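Local coordinates for spore germination protein B3 (Bacillus subtilis subsp. subtilis, PDB 3N54) that takes part in the response of spores to the germinative mixture of L-asparagine, glucose, fructose and potassium ions, at residues A[164-169]-A[194-199]; A[171-174]-A[179-182]. All coordinates share one frame; numbering follows the deposited sequence.

Contact 1: A[164-169]-A[194-199]; sequences SYLIQA and GFLSAD
A169 and F195 mark the closest backbone approach of 164-169 and 194-199, yet their CA atoms are still 8.0 Å apart: the two strands run in the same direction with a third strand between them, and no hydrogen bond joins them. Side chains bridge this separation on both faces of the sheet. On one, the methyl of A169 points toward F195 and meets its ring at the edge, near the ring plane, with CB 4.0 Å from CE1 of F195. F195 sets its CG anti to the carbonyl carbon (chi1 -70°), which brings that edge back to the strand; the short alanine lets the broad ring come in close. On the opposite face, L166 and L196 touch by branch ends, CD2 of L166 lying 4.3 Å from CD1 of L196, a light apolar contact suited to buried leucines. The Q168 side chain sets out away from 194-199, and its NE2 gives A169 O a nearly straight bond of 2.9 Å (175°), in the amide plane, which fixes how the amide is turned. S197 then caps helix 198-208, and E200 bonds back to S197 N, consistent with a capping box. L196 lies against T201 and L204 of that helix and, like L166, against I184 of the intervening strand 177-186, while F195 packs on E79 and R83 of helix 79-84.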
# COMPACT_ATOMS: atom_id res chain seq x y z
N SER A 164 5.53 -9.76 0.67
CA SER A 164 5.65 -8.33 0.85
C SER A 164 4.85 -7.71 -0.28
O SER A 164 4.72 -8.31 -1.35
CB SER A 164 7.11 -7.87 0.80
OG SER A 164 7.84 -8.31 1.93
N TYR A 165 4.31 -6.53 -0.07
CA TYR A 165 3.48 -5.88 -1.09
C TYR A 165 3.35 -4.39 -0.86
O TYR A 165 3.73 -3.86 0.20
CB TYR A 165 2.08 -6.52 -1.13
CG TYR A 165 1.34 -6.47 0.18
CD1 TYR A 165 1.54 -7.44 1.16
CD2 TYR A 165 0.44 -5.45 0.45
CE1 TYR A 165 0.86 -7.40 2.36
CE2 TYR A 165 -0.25 -5.39 1.66
CZ TYR A 165 -0.03 -6.37 2.61
OH TYR A 165 -0.71 -6.33 3.81
N LEU A 166 2.81 -3.71 -1.86
CA LEU A 166 2.59 -2.28 -1.79
C LEU A 166 1.12 -1.97 -1.53
O LEU A 166 0.24 -2.73 -1.91
CB LEU A 166 3.05 -1.60 -3.08
CG LEU A 166 4.53 -1.73 -3.47
CD1 LEU A 166 4.78 -1.08 -4.84
CD2 LEU A 166 5.46 -1.14 -2.41
N ILE A 167 0.88 -0.84 -0.88
CA ILE A 167 -0.44 -0.33 -0.61
C ILE A 167 -0.44 1.15 -0.96
O ILE A 167 0.46 1.88 -0.56
CB ILE A 167 -0.78 -0.54 0.87
CG1 ILE A 167 -2.14 0.07 1.22
CG2 ILE A 167 0.30 0.05 1.75
CD1 ILE A 167 -2.59 -0.25 2.64
N GLN A 168 -1.43 1.60 -1.73
CA GLN A 168 -1.55 3.01 -2.11
C GLN A 168 -1.52 3.91 -0.89
O GLN A 168 -2.23 3.65 0.07
CB GLN A 168 -2.86 3.27 -2.86
CG GLN A 168 -3.08 4.74 -3.24
CD GLN A 168 -2.07 5.23 -4.26
OE1 GLN A 168 -1.98 4.68 -5.36
NE2 GLN A 168 -1.33 6.28 -3.92
N ALA A 169 -0.72 4.96 -0.93
CA ALA A 169 -0.64 5.91 0.17
C ALA A 169 -1.40 7.19 -0.15
O ALA A 169 -1.50 7.57 -1.32
CB ALA A 169 0.81 6.22 0.50
N GLY A 194 8.45 1.30 5.07
CA GLY A 194 8.77 2.56 4.41
C GLY A 194 7.74 2.95 3.37
O GLY A 194 6.78 2.21 3.16
N PHE A 195 7.95 4.10 2.74
CA PHE A 195 7.11 4.58 1.65
C PHE A 195 7.93 4.84 0.39
O PHE A 195 9.10 5.19 0.46
CB PHE A 195 6.45 5.92 2.01
CG PHE A 195 5.39 5.83 3.07
CD1 PHE A 195 4.07 5.59 2.72
CD2 PHE A 195 5.71 6.03 4.40
CE1 PHE A 195 3.09 5.53 3.70
CE2 PHE A 195 4.74 5.97 5.37
CZ PHE A 195 3.42 5.73 5.02
N LEU A 196 7.29 4.66 -0.75
CA LEU A 196 7.84 5.07 -2.03
C LEU A 196 7.06 6.32 -2.42
O LEU A 196 5.87 6.43 -2.12
CB LEU A 196 7.67 3.97 -3.08
CG LEU A 196 8.50 2.68 -2.89
CD1 LEU A 196 8.25 1.72 -4.04
CD2 LEU A 196 9.98 2.99 -2.77
N SER A 197 7.72 7.26 -3.08
CA SER A 197 7.07 8.47 -3.55
C SER A 197 6.18 8.13 -4.73
O SER A 197 6.27 7.04 -5.30
CB SER A 197 8.11 9.52 -3.96
OG SER A 197 8.89 9.06 -5.05
N ALA A 198 5.32 9.08 -5.11
CA ALA A 198 4.48 8.94 -6.29
C ALA A 198 5.32 8.64 -7.53
O ALA A 198 4.99 7.75 -8.30
CB ALA A 198 3.67 10.21 -6.51
N ASP A 199 6.41 9.40 -7.72
CA ASP A 199 7.30 9.20 -8.87
C ASP A 199 7.94 7.81 -8.83
O ASP A 199 7.99 7.12 -9.85
CB ASP A 199 8.40 10.27 -8.93
CG ASP A 199 7.90 11.62 -9.41
OD1 ASP A 199 6.78 11.71 -9.96
OD2 ASP A 199 8.64 12.62 -9.27

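Contact 2: A[171-174]-A[179-182]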
# COMPACT_ATOMS: atom_id res chain seq x y z
N LYS A 171 -1.98 11.38 1.48
CA LYS A 171 -1.43 12.38 2.38
C LYS A 171 -2.29 13.63 2.38
O LYS A 171 -2.73 14.09 1.33
CB LYS A 171 0.01 12.74 1.99
CG LYS A 171 0.70 13.77 2.92
CD LYS A 171 2.19 13.85 2.62
CE LYS A 171 2.91 14.85 3.53
NZ LYS A 171 2.77 16.26 3.06
N ASN A 172 -2.51 14.17 3.57
CA ASN A 172 -3.25 15.40 3.74
C ASN A 172 -2.23 16.54 3.61
O ASN A 172 -1.59 16.92 4.59
CB ASN A 172 -3.96 15.41 5.10
CG ASN A 172 -5.16 16.32 5.13
OD1 ASN A 172 -5.74 16.65 4.09
ND2 ASN A 172 -5.58 16.71 6.33
N GLU A 173 -2.07 17.07 2.40
CA GLU A 173 -1.06 18.11 2.12
C GLU A 173 -1.57 19.52 2.41
O GLU A 173 -1.45 20.42 1.57
CB GLU A 173 -0.57 18.01 0.67
CG GLU A 173 -0.02 16.63 0.30
CD GLU A 173 0.55 16.56 -1.11
OE1 GLU A 173 0.83 15.43 -1.58
OE2 GLU A 173 0.72 17.62 -1.75
N LYS A 174 -2.11 19.71 3.61
CA LYS A 174 -2.65 21.01 4.06
C LYS A 174 -3.48 21.71 2.97
O LYS A 174 -3.17 22.84 2.57
CB LYS A 174 -1.51 21.93 4.55
CG LYS A 174 -0.86 21.51 5.89
CD LYS A 174 0.09 20.31 5.79
CE LYS A 174 1.34 20.61 4.97
NZ LYS A 174 2.23 19.41 4.89
N TYR A 179 -3.31 11.42 -3.41
CA TYR A 179 -2.55 10.18 -3.57
C TYR A 179 -1.08 10.53 -3.55
O TYR A 179 -0.66 11.50 -4.19
CB TYR A 179 -2.92 9.45 -4.85
CG TYR A 179 -4.29 8.83 -4.80
CD1 TYR A 179 -4.57 7.78 -3.93
CD2 TYR A 179 -5.32 9.28 -5.62
CE1 TYR A 179 -5.83 7.20 -3.87
CE2 TYR A 179 -6.59 8.71 -5.57
CZ TYR A 179 -6.83 7.67 -4.70
OH TYR A 179 -8.08 7.11 -4.64
N ASP A 180 -0.29 9.77 -2.80
CA ASP A 180 1.11 10.12 -2.58
C ASP A 180 2.00 8.90 -2.44
O ASP A 180 2.54 8.61 -1.37
CB ASP A 180 1.20 11.01 -1.33
CG ASP A 180 2.54 11.70 -1.19
OD1 ASP A 180 3.28 11.79 -2.18
OD2 ASP A 180 2.85 12.16 -0.07
N GLY A 181 2.16 8.16 -3.54
CA GLY A 181 3.02 6.99 -3.57
C GLY A 181 2.42 5.76 -2.92
O GLY A 181 1.22 5.54 -2.98
N ALA A 182 3.28 4.96 -2.29
CA ALA A 182 2.87 3.68 -1.74
C ALA A 182 3.61 3.30 -0.46
O ALA A 182 4.78 3.61 -0.30
CB ALA A 182 3.09 2.60 -2.79
O HOH W 1 1.63 13.84 -3.82
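K171 and D180 face each other near the end of a beta hairpin, their CA atoms 6.0 Å apart and their side chains lying alongside and pointing the same way. This is the tight part: OD2 of D180 rests against the methylenes of K171, 3.2 Å from CD. Both first torsions place CG anti to the backbone N, which keeps the chains abreast, but K171 bends at chi4 (-82°) and its NZ ends 5.2 Å from OD2 of D180, so lysine serves here through its aliphatic stem. The carboxylate finds its salt bridge with R110 NE instead. The outer side is looser and wet. E173, centre of an inverse gamma turn, extends a carboxylate whose OE1 is 4.1 Å from OD2 of D180, the planes 65° apart; the R110 bridge to D180 probably offsets part of any repulsion between them. A water lies 2.9 Å from E173 OE1 and can donate to it. With an alanine here in place of D180, R110 would probably be left without its carboxylate and the K171 stem without the oxygen that lies against its CD. The contact lies at the turn end of the hairpin of strands 165-172 and 177-186, with Y179 packed on Q168 and V170, and 177-186 lies between 165-172 and 191-196 in the sheet.

From the N terminus, the chain runs first through 164-169 and then 171-174, both on strand 165-172, turns, and comes back along 179-182, where contact 2 closes the short loop of the hairpin. It continues to 194-199, where contact 1 closes a longer loop, so contact 2 is nested within contact 1. Strand 177-186 joins them as the middle strand: probable hydrogen bonds run from A169 N to G181 O (2.9 Å) and from L196 N to A182 O (2.8 Å). Contact 1 thereby brings 164-169, in the N-terminal part of the protein, together with 194-199, in its C-terminal part, across the middle strand of one sheet, leading into helix 198-208.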